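Local coordinates for ADP compounds hydrolase nudE (Escherichia coli, PDB 1VHZ), which hydrolyses ADP-ribose, NADH and diadenosine polyphosphates such as Ap3A as a magnesium-dependent, homodimeric member of the Nudix family, at residues R96-K99 with E100-F104; D165-A169 with R170-A174; F176-R179 with E180-G184. One frame throughout, in Å; residues are numbered along the deposited sequence.

Contact 1 (R96-K99 with E100-F104); sequences RELK and EEVGF
R96 and E100 meet one turn apart on helix 90-102, the helix of the Nudix box, whose signature residues R96, E97, E100 and E101 all fall here. The guanidinium of R96 presents its edge to E100: OE1 of E100 lies close to its plane, and NH1 of R96 makes a salt bridge to that oxygen across 3.2 Å. The guanidinium and carboxylate planes are 42° apart, and NH1 reaches OE1 from above the carboxylate plane. The same NH1 forms a second salt bridge, to OE1 of E97 at 2.8 Å, again from above the plane of that carboxylate, so R96, E97 and E100 make up a three-residue network. A bend at chi3 (55°) turns the otherwise extended arginine back toward both glutamates, while NE is taken by E88 and NH2 by the carbonyl of L83.

E97 stands between two further acids. Its OE2 is only 3.1 Å from OE2 of E101, with the carboxylate planes almost perpendicular; two acceptors this close are consistent with a site that gathers divalent metal, which E97 and E101 probably bind as in related enzymes. S80 bonds the other oxygen of E101. Water bridges OE2 of E97 to OE2 of E100.

On the side facing the sheet, L98 and V102 lie side by side and point the same way, L98 packing on I54 and V102 on I65. G103, the first residue to leave helical backbone angles, has positive phi, and its N donates to O of K99 at 3.2 Å from well above the carbonyl plane.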
ATOM      1  N   ARG A  96       7.129  21.736   2.856  1.00 16.77           N
ATOM      2  CA  ARG A  96       8.305  21.748   2.007  1.00 17.87           C
ATOM      3  C   ARG A  96       8.054  20.961   0.720  1.00 19.81           C
ATOM      4  O   ARG A  96       8.368  21.457  -0.370  1.00 18.28           O
ATOM      5  CB  ARG A  96       9.528  21.187   2.748  1.00 13.88           C
ATOM      6  CG  ARG A  96      10.787  21.064   1.887  1.00 16.62           C
ATOM      7  CD  ARG A  96      11.958  20.473   2.677  1.00 21.56           C
ATOM      8  NE  ARG A  96      11.614  19.184   3.281  1.00 18.96           N
ATOM      9  CZ  ARG A  96      11.318  18.079   2.595  1.00 26.46           C
ATOM     10  NH1 ARG A  96      11.319  18.060   1.259  1.00 16.14           N
ATOM     11  NH2 ARG A  96      10.993  16.962   3.247  1.00 18.95           N
ATOM     12  N   GLU A  97       7.505  19.744   0.831  1.00 17.19           N
ATOM     13  CA  GLU A  97       7.230  18.944  -0.353  1.00 17.71           C
ATOM     14  C   GLU A  97       6.229  19.647  -1.270  1.00 15.30           C
ATOM     15  O   GLU A  97       6.427  19.590  -2.488  1.00 16.84           O
ATOM     16  CB  GLU A  97       6.723  17.539  -0.030  1.00 21.91           C
ATOM     17  CG  GLU A  97       7.733  16.622   0.640  1.00 25.32           C
ATOM     18  CD  GLU A  97       8.815  16.135  -0.313  1.00 27.63           C
ATOM     19  OE1 GLU A  97       9.925  15.833   0.187  1.00 24.57           O
ATOM     20  OE2 GLU A  97       8.560  16.049  -1.536  1.00 19.40           O
ATOM     21  N   LEU A  98       5.184  20.259  -0.741  1.00 12.34           N
ATOM     22  CA  LEU A  98       4.234  20.951  -1.620  1.00 19.18           C
ATOM     23  C   LEU A  98       4.983  22.041  -2.427  1.00 21.87           C
ATOM     24  O   LEU A  98       4.756  22.164  -3.622  1.00 21.00           O
ATOM     25  CB  LEU A  98       3.143  21.646  -0.863  1.00 19.39           C
ATOM     26  CG  LEU A  98       1.701  21.284  -0.758  1.00 32.37           C
ATOM     27  CD1 LEU A  98       0.868  22.552  -0.438  1.00 24.95           C
ATOM     28  CD2 LEU A  98       1.115  20.598  -1.980  1.00 18.02           C
ATOM     29  N   LYS A  99       5.761  22.867  -1.729  1.00 18.83           N
ATOM     30  CA  LYS A  99       6.491  23.961  -2.321  1.00 21.21           C
ATOM     31  C   LYS A  99       7.405  23.464  -3.444  1.00 23.47           C
ATOM     32  O   LYS A  99       7.405  24.063  -4.511  1.00 22.84           O
ATOM     33  CB  LYS A  99       7.332  24.739  -1.303  1.00 17.20           C
ATOM     34  CG  LYS A  99       6.551  25.513  -0.272  1.00 20.86           C
ATOM     35  CD  LYS A  99       7.475  26.137   0.783  1.00 17.85           C
ATOM     36  CE  LYS A  99       6.576  26.774   1.865  1.00 21.59           C
ATOM     37  NZ  LYS A  99       7.382  27.087   3.076  1.00 25.27           N
ATOM     38  N   GLU A 100       8.124  22.376  -3.176  1.00 22.38           N
ATOM     39  CA  GLU A 100       9.015  21.777  -4.137  1.00 23.79           C
ATOM     40  C   GLU A 100       8.280  21.155  -5.326  1.00 23.43           C
ATOM     41  O   GLU A 100       8.728  21.250  -6.467  1.00 21.26           O
ATOM     42  CB  GLU A 100       9.851  20.645  -3.505  1.00 18.86           C
ATOM     43  CG  GLU A 100      10.952  21.080  -2.559  1.00 15.26           C
ATOM     44  CD  GLU A 100      11.604  19.942  -1.809  1.00 23.77           C
ATOM     45  OE1 GLU A 100      12.327  20.223  -0.829  1.00 19.81           O
ATOM     46  OE2 GLU A 100      11.399  18.745  -2.152  1.00 20.99           O
ATOM     47  N   GLU A 101       7.133  20.517  -5.082  1.00 25.05           N
ATOM     48  CA  GLU A 101       6.482  19.833  -6.200  1.00 26.47           C
ATOM     49  C   GLU A 101       5.424  20.594  -6.946  1.00 26.39           C
ATOM     50  O   GLU A 101       5.295  20.455  -8.167  1.00 26.29           O
ATOM     51  CB  GLU A 101       5.893  18.506  -5.669  1.00 19.66           C
ATOM     52  CG  GLU A 101       7.001  17.583  -5.147  1.00 19.71           C
ATOM     53  CD  GLU A 101       6.519  16.166  -4.915  1.00 26.01           C
ATOM     54  OE1 GLU A 101       5.389  15.822  -5.315  1.00 26.33           O
ATOM     55  OE2 GLU A 101       7.287  15.374  -4.330  1.00 28.87           O
ATOM     56  N   VAL A 102       4.717  21.467  -6.256  1.00 22.63           N
ATOM     57  CA  VAL A 102       3.603  22.180  -6.889  1.00 22.46           C
ATOM     58  C   VAL A 102       3.679  23.667  -6.821  1.00 21.71           C
ATOM     59  O   VAL A 102       2.793  24.357  -7.340  1.00 23.22           O
ATOM     60  CB  VAL A 102       2.371  21.516  -6.222  1.00 26.00           C
ATOM     61  CG1 VAL A 102       1.326  22.424  -5.687  1.00 29.04           C
ATOM     62  CG2 VAL A 102       1.827  20.468  -7.199  1.00 32.51           C
ATOM     63  N   GLY A 103       4.708  24.255  -6.204  1.00 21.64           N
ATOM     64  CA  GLY A 103       4.835  25.690  -6.137  1.00 23.09           C
ATOM     65  C   GLY A 103       3.934  26.405  -5.161  1.00 26.69           C
ATOM     66  O   GLY A 103       3.785  27.630  -5.244  1.00 28.97           O
ATOM     67  N   PHE A 104       3.394  25.731  -4.151  1.00 27.52           N
ATOM     68  CA  PHE A 104       2.558  26.383  -3.161  1.00 25.91           C
ATOM     69  C   PHE A 104       2.981  25.894  -1.752  1.00 26.46           C
ATOM     70  O   PHE A 104       3.489  24.804  -1.599  1.00 24.47           O
ATOM     71  CB  PHE A 104       1.092  26.024  -3.258  1.00 24.32           C
ATOM     72  CG  PHE A 104       0.251  26.484  -4.394  1.00 35.15           C
ATOM     73  CD1 PHE A 104      -0.175  27.798  -4.500  1.00 35.85           C
ATOM     74  CD2 PHE A 104      -0.187  25.573  -5.355  1.00 35.04           C
ATOM     75  CE1 PHE A 104      -0.984  28.215  -5.536  1.00 40.70           C
ATOM     76  CE2 PHE A 104      -1.001  25.982  -6.398  1.00 45.75           C
ATOM     77  CZ  PHE A 104      -1.397  27.303  -6.492  1.00 42.98           C
TER
HETATM   78  O   HOH W   1      10.092  16.935  -4.006  1.00 25.92           O
HETATM   79  O   HOH W   2      12.762  16.496  -1.436  1.00 28.34           O

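Contact 2 (D165-A169 with R170-A174); sequences DFNEA and RNVSA
E168 is the N-cap of helix 169-184, its carboxylate accepting from first-turn N-H groups. OE1 takes the N-H of N171 at 2.9 Å, nearly along the C-O axis, and a weaker, more bent bond from the N of R170. With CG anti to the backbone N (chi1 -175°) and a bend at chi2, the side chain folds back over the first turn.

The other carboxylate oxygen serves a salt bridge: OE2 of E168 receives NE of R170 at 2.8 Å, on its syn side though tilted out of plane, the two flat groups standing 70° apart. OE2 also accepts from the N of A118 of the second subunit.

A further polar bond ties the incoming loop to the helix: ND2 of N171 donates to O of F166 at 3.2 Å, the acceptor lying in the amide plane. E168 N reaches this carbonyl from the same face, closing an inverse gamma turn centred on N167; OD1 of N171 is held by K81. Within the first turn, O of A169 takes both N and OG of S173, from opposite faces.

The apolar part is a CH-pi contact, CB of N171 sitting over one face of the F166 ring, 3.9 Å from its centroid. CG2 of V172 approaches CE1 obliquely.

Around this turn, N171 leans on E76 of strand 74-78 and R170 on M53 of strand 51-58, while V172 and S173 pack against S173 and V172 of the second subunit, placing the helix start at the dimer interface.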
ATOM      1  N   ASP A 165      -4.394   4.634 -13.516  1.00 12.21           N
ATOM      2  CA  ASP A 165      -3.176   5.350 -13.182  1.00 11.34           C
ATOM      3  C   ASP A 165      -3.166   5.884 -11.750  1.00 11.69           C
ATOM      4  O   ASP A 165      -2.120   6.316 -11.241  1.00 13.39           O
ATOM      5  CB  ASP A 165      -2.986   6.573 -14.106  1.00 18.01           C
ATOM      6  CG  ASP A 165      -2.702   6.166 -15.547  1.00 22.74           C
ATOM      7  OD1 ASP A 165      -2.989   6.976 -16.452  1.00 16.45           O
ATOM      8  OD2 ASP A 165      -2.193   5.048 -15.753  1.00 21.99           O
ATOM      9  N   PHE A 166      -4.339   6.034 -11.165  1.00  7.55           N
ATOM     10  CA  PHE A 166      -4.526   6.492  -9.822  1.00 14.82           C
ATOM     11  C   PHE A 166      -4.688   5.336  -8.835  1.00 13.71           C
ATOM     12  O   PHE A 166      -4.375   5.511  -7.665  1.00 13.76           O
ATOM     13  CB  PHE A 166      -5.818   7.355  -9.737  1.00 10.74           C
ATOM     14  CG  PHE A 166      -6.167   7.767  -8.327  1.00 13.69           C
ATOM     15  CD1 PHE A 166      -7.040   7.018  -7.564  1.00 11.65           C
ATOM     16  CD2 PHE A 166      -5.615   8.917  -7.767  1.00  7.10           C
ATOM     17  CE1 PHE A 166      -7.382   7.394  -6.274  1.00 14.46           C
ATOM     18  CE2 PHE A 166      -5.948   9.300  -6.479  1.00 14.89           C
ATOM     19  CZ  PHE A 166      -6.832   8.531  -5.724  1.00 11.80           C
ATOM     20  N   ASN A 167      -5.216   4.193  -9.282  1.00 14.38           N
ATOM     21  CA  ASN A 167      -5.520   3.084  -8.389  1.00 13.66           C
ATOM     22  C   ASN A 167      -4.356   2.372  -7.741  1.00 16.90           C
ATOM     23  O   ASN A 167      -4.022   1.234  -8.051  1.00 18.88           O
ATOM     24  CB  ASN A 167      -6.503   2.110  -9.071  1.00 13.83           C
ATOM     25  CG  ASN A 167      -7.871   2.778  -9.216  1.00 14.37           C
ATOM     26  OD1 ASN A 167      -8.204   3.726  -8.505  1.00 15.65           O
ATOM     27  ND2 ASN A 167      -8.690   2.338 -10.148  1.00 10.97           N
ATOM     28  N   GLU A 168      -3.728   3.039  -6.791  1.00 17.19           N
ATOM     29  CA  GLU A 168      -2.588   2.588  -6.003  1.00 16.26           C
ATOM     30  C   GLU A 168      -3.037   2.630  -4.543  1.00 16.18           C
ATOM     31  O   GLU A 168      -3.712   3.588  -4.148  1.00 10.30           O
ATOM     32  CB  GLU A 168      -1.378   3.452  -6.314  1.00 12.68           C
ATOM     33  CG  GLU A 168      -0.087   3.020  -5.651  1.00 14.16           C
ATOM     34  CD  GLU A 168       0.053   3.538  -4.233  1.00 15.32           C
ATOM     35  OE1 GLU A 168      -0.653   4.508  -3.878  1.00 23.50           O
ATOM     36  OE2 GLU A 168       0.878   2.994  -3.479  1.00 21.32           O
ATOM     37  N   ALA A 169      -2.697   1.626  -3.740  1.00 15.36           N
ATOM     38  CA  ALA A 169      -3.178   1.531  -2.372  1.00 15.25           C
ATOM     39  C   ALA A 169      -3.060   2.761  -1.503  1.00 13.80           C
ATOM     40  O   ALA A 169      -3.990   2.992  -0.688  1.00 15.37           O
ATOM     41  CB  ALA A 169      -2.604   0.317  -1.630  1.00  7.32           C
ATOM     42  N   ARG A 170      -1.976   3.499  -1.558  1.00 12.92           N
ATOM     43  CA  ARG A 170      -1.809   4.704  -0.735  1.00 14.35           C
ATOM     44  C   ARG A 170      -2.697   5.828  -1.253  1.00 16.85           C
ATOM     45  O   ARG A 170      -3.306   6.524  -0.431  1.00 12.38           O
ATOM     46  CB  ARG A 170      -0.334   5.113  -0.697  1.00 13.32           C
ATOM     47  CG  ARG A 170       0.511   4.061   0.047  1.00 20.75           C
ATOM     48  CD  ARG A 170       2.015   4.271  -0.209  1.00 13.81           C
ATOM     49  NE  ARG A 170       2.288   4.481  -1.611  1.00 22.01           N
ATOM     50  CZ  ARG A 170       3.415   4.904  -2.155  1.00 29.34           C
ATOM     51  NH1 ARG A 170       3.525   5.074  -3.475  1.00 24.29           N
ATOM     52  NH2 ARG A 170       4.449   5.182  -1.383  1.00 28.22           N
ATOM     53  N   ASN A 171      -2.813   5.958  -2.589  1.00 13.39           N
ATOM     54  CA  ASN A 171      -3.683   6.968  -3.167  1.00 14.19           C
ATOM     55  C   ASN A 171      -5.140   6.691  -2.790  1.00 11.09           C
ATOM     56  O   ASN A 171      -5.872   7.594  -2.373  1.00 12.60           O
ATOM     57  CB  ASN A 171      -3.630   7.025  -4.716  1.00  8.50           C
ATOM     58  CG  ASN A 171      -2.381   7.695  -5.252  1.00 16.47           C
ATOM     59  OD1 ASN A 171      -1.718   8.483  -4.563  1.00 14.84           O
ATOM     60  ND2 ASN A 171      -2.010   7.356  -6.479  1.00  5.06           N
ATOM     61  N   VAL A 172      -5.554   5.436  -2.954  1.00  8.89           N
ATOM     62  CA  VAL A 172      -6.959   5.075  -2.652  1.00  9.92           C
ATOM     63  C   VAL A 172      -7.278   5.251  -1.183  1.00 11.88           C
ATOM     64  O   VAL A 172      -8.308   5.815  -0.817  1.00 11.53           O
ATOM     65  CB  VAL A 172      -7.255   3.663  -3.162  1.00 10.93           C
ATOM     66  CG1 VAL A 172      -8.590   3.129  -2.684  1.00  8.71           C
ATOM     67  CG2 VAL A 172      -7.218   3.640  -4.708  1.00  4.40           C
ATOM     68  N   SER A 173      -6.378   4.796  -0.293  1.00 12.30           N
ATOM     69  CA  SER A 173      -6.575   4.981   1.138  1.00 14.07           C
ATOM     70  C   SER A 173      -6.745   6.474   1.456  1.00 12.18           C
ATOM     71  O   SER A 173      -7.669   6.852   2.160  1.00 14.85           O
ATOM     72  CB  SER A 173      -5.315   4.522   1.918  1.00 11.13           C
ATOM     73  OG  SER A 173      -5.212   3.124   1.879  1.00 17.22           O
ATOM     74  N   ALA A 174      -5.843   7.297   0.909  1.00 10.87           N
ATOM     75  CA  ALA A 174      -5.885   8.727   1.131  1.00 15.25           C
ATOM     76  C   ALA A 174      -7.202   9.339   0.655  1.00 16.13           C
ATOM     77  O   ALA A 174      -7.792  10.166   1.345  1.00 18.37           O
ATOM     78  CB  ALA A 174      -4.719   9.435   0.432  1.00  9.77           C
TER

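Contact 3 (F176-R179 with E180-G184); sequences FLVR and EWLKG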
ATOM      1  N   PHE A 176     -10.237   8.056   0.241  1.00 15.77           N
ATOM      2  CA  PHE A 176     -11.327   7.713   1.144  1.00 15.45           C
ATOM      3  C   PHE A 176     -11.162   8.373   2.515  1.00 14.90           C
ATOM      4  O   PHE A 176     -12.165   8.751   3.120  1.00 15.79           O
ATOM      5  CB  PHE A 176     -11.402   6.184   1.318  1.00 12.99           C
ATOM      6  CG  PHE A 176     -12.133   5.430   0.242  1.00 17.10           C
ATOM      7  CD1 PHE A 176     -11.456   4.612  -0.637  1.00 12.17           C
ATOM      8  CD2 PHE A 176     -13.520   5.521   0.127  1.00 12.04           C
ATOM      9  CE1 PHE A 176     -12.128   3.873  -1.605  1.00 17.33           C
ATOM     10  CE2 PHE A 176     -14.194   4.803  -0.851  1.00 18.59           C
ATOM     11  CZ  PHE A 176     -13.502   3.973  -1.721  1.00 16.72           C
ATOM     12  N   LEU A 177      -9.949   8.515   3.036  1.00 12.95           N
ATOM     13  CA  LEU A 177      -9.752   9.149   4.342  1.00 15.04           C
ATOM     14  C   LEU A 177     -10.075  10.639   4.290  1.00 15.51           C
ATOM     15  O   LEU A 177     -10.698  11.181   5.201  1.00 14.57           O
ATOM     16  CB  LEU A 177      -8.335   8.909   4.875  1.00  8.18           C
ATOM     17  CG  LEU A 177      -8.067   7.456   5.324  1.00 20.93           C
ATOM     18  CD1 LEU A 177      -6.574   7.179   5.363  1.00 12.30           C
ATOM     19  CD2 LEU A 177      -8.731   7.148   6.660  1.00  8.54           C
ATOM     20  N   VAL A 178      -9.705  11.311   3.202  1.00 16.00           N
ATOM     21  CA  VAL A 178      -9.997  12.736   3.049  1.00 15.87           C
ATOM     22  C   VAL A 178     -11.488  12.973   2.891  1.00 16.73           C
ATOM     23  O   VAL A 178     -12.098  13.896   3.443  1.00 15.99           O
ATOM     24  CB  VAL A 178      -9.199  13.292   1.857  1.00 18.08           C
ATOM     25  CG1 VAL A 178      -9.672  14.706   1.525  1.00 18.22           C
ATOM     26  CG2 VAL A 178      -7.702  13.287   2.193  1.00 13.00           C
ATOM     27  N   ARG A 179     -12.140  12.105   2.118  1.00 16.10           N
ATOM     28  CA  ARG A 179     -13.593  12.209   1.933  1.00 17.75           C
ATOM     29  C   ARG A 179     -14.304  12.044   3.276  1.00 18.86           C
ATOM     30  O   ARG A 179     -15.263  12.767   3.538  1.00 18.01           O
ATOM     31  CB  ARG A 179     -14.046  11.126   0.972  1.00 17.64           C
ATOM     32  CG  ARG A 179     -15.563  11.191   0.624  1.00 22.05           C
ATOM     33  CD  ARG A 179     -15.918   9.758   0.335  1.00 29.14           C
ATOM     34  NE  ARG A 179     -17.012   9.424  -0.522  1.00 30.21           N
ATOM     35  CZ  ARG A 179     -17.480   8.155  -0.495  1.00 29.70           C
ATOM     36  NH1 ARG A 179     -18.484   7.805  -1.272  1.00 27.84           N
ATOM     37  NH2 ARG A 179     -16.907   7.275   0.329  1.00 23.80           N
ATOM     38  N   GLU A 180     -13.859  11.094   4.113  1.00 17.52           N
ATOM     39  CA  GLU A 180     -14.475  10.918   5.423  1.00 22.77           C
ATOM     40  C   GLU A 180     -14.303  12.212   6.242  1.00 23.12           C
ATOM     41  O   GLU A 180     -15.246  12.704   6.837  1.00 22.84           O
ATOM     42  CB  GLU A 180     -13.842   9.813   6.249  1.00 25.99           C
ATOM     43  CG  GLU A 180     -14.388   8.450   6.271  1.00 30.05           C
ATOM     44  CD  GLU A 180     -15.838   8.230   5.951  1.00 29.05           C
ATOM     45  OE1 GLU A 180     -16.673   8.232   6.872  1.00 38.86           O
ATOM     46  OE2 GLU A 180     -16.155   8.031   4.755  1.00 37.36           O
ATOM     47  N   TRP A 181     -13.067  12.719   6.227  1.00 20.86           N
ATOM     48  CA  TRP A 181     -12.772  13.954   6.956  1.00 23.33           C
ATOM     49  C   TRP A 181     -13.616  15.116   6.443  1.00 23.49           C
ATOM     50  O   TRP A 181     -14.126  15.930   7.217  1.00 22.12           O
ATOM     51  CB  TRP A 181     -11.284  14.237   6.837  1.00 23.97           C
ATOM     52  CG  TRP A 181     -10.803  15.499   7.479  1.00 23.79           C
ATOM     53  CD1 TRP A 181     -10.562  15.720   8.809  1.00 18.87           C
ATOM     54  CD2 TRP A 181     -10.463  16.708   6.791  1.00 19.59           C
ATOM     55  NE1 TRP A 181     -10.082  17.004   8.979  1.00 24.05           N
ATOM     56  CE2 TRP A 181     -10.008  17.627   7.762  1.00 18.08           C
ATOM     57  CE3 TRP A 181     -10.493  17.091   5.444  1.00 17.59           C
ATOM     58  CZ2 TRP A 181      -9.621  18.923   7.436  1.00 18.63           C
ATOM     59  CZ3 TRP A 181     -10.094  18.383   5.121  1.00 24.50           C
ATOM     60  CH2 TRP A 181      -9.667  19.282   6.113  1.00 15.02           C
ATOM     61  N   LEU A 182     -13.770  15.241   5.137  1.00 21.38           N
ATOM     62  CA  LEU A 182     -14.581  16.299   4.528  1.00 27.83           C
ATOM     63  C   LEU A 182     -16.038  16.205   5.000  1.00 29.14           C
ATOM     64  O   LEU A 182     -16.691  17.228   5.205  1.00 27.92           O
ATOM     65  CB  LEU A 182     -14.505  16.200   3.028  1.00 23.44           C
ATOM     66  CG  LEU A 182     -13.863  17.188   2.101  1.00 35.84           C
ATOM     67  CD1 LEU A 182     -13.102  18.321   2.754  1.00 24.50           C
ATOM     68  CD2 LEU A 182     -12.970  16.441   1.089  1.00 28.23           C
ATOM     69  N   LYS A 183     -16.547  14.999   5.202  1.00 33.56           N
ATOM     70  CA  LYS A 183     -17.892  14.758   5.698  1.00 41.45           C
ATOM     71  C   LYS A 183     -18.065  15.346   7.097  1.00 46.66           C
ATOM     72  O   LYS A 183     -19.048  16.021   7.394  1.00 45.67           O
ATOM     73  CB  LYS A 183     -18.202  13.258   5.761  1.00 39.01           C
ATOM     74  CG  LYS A 183     -18.668  12.652   4.457  1.00 47.37           C
ATOM     75  CD  LYS A 183     -18.763  11.134   4.521  1.00 57.28           C
ATOM     76  CE  LYS A 183     -19.143  10.550   3.161  1.00 60.55           C
ATOM     77  NZ  LYS A 183     -18.991   9.064   3.125  1.00 58.01           N
ATOM     78  N   GLY A 184     -17.063  15.141   7.946  1.00 52.81           N
ATOM     79  CA  GLY A 184     -17.071  15.648   9.308  1.00 62.12           C
ATOM     80  C   GLY A 184     -17.569  17.089   9.358  1.00 67.74           C
ATOM     81  O   GLY A 184     -18.532  17.401  10.060  1.00 70.92           O
TER
HETATM   82  O   HOH W   3     -14.745   7.759   2.610  1.00 14.19           O
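R179 and K183 run side by side from successive turns of helix 169-184, one flank of which faces the second subunit. At CB of R179 a trans first torsion (chi1 -176°) starts a chain extended as far as NE. NZ of K183 stands over one face of the guanidinium that follows, displaced toward its rim, 3.9 Å from NH2 of R179, a close approach of like charges. At the tip, NH2 donates to a water 3.2 Å away, in the guanidinium plane, and that water in turn donates to F176 O and, at 2.6 Å, to OE2 of E180.

OE2 of E180 also takes K183 NZ in a weak salt bridge of 3.4 Å, whereas NH2 of R179 is paired with E180 of the second subunit, a bond returned by that subunit's R179. The two carboxylates probably balance the neighbouring positive charges.

On another flank of the helix, V178 CG1 meets CD2 of L182 at 3.8 Å, the two side chains pointing the same way. There V178 and W181 rest on strands 104-116 and 125-136, at L112 and V130, while F176 meets the F176 ring of the second subunit with nearly parallel planes.

How the contacts relate
Contact 2 joins the preceding loop to the start of helix 169-184, and contact 3 lies further along the same helix, their centres 15 Å apart. Contact 1 belongs to helix 90-102, its centre 20 Å from that of contact 2 and 23 Å from that of contact 3. Strand 51-58 packs against E97 and L98 in contact 1 and R170 and A174 in contact 2. The N171 side chain comes within about 10 Å of that of E101. Of the three, only contacts 2 and 3 meet the second subunit, whereas the probable metal ligands E97 and E101 lie in contact 1. E168 of contact 2 meets A118 and P119 of the second subunit, just before S120 and Y121, residues that line the ADP-ribose pocket.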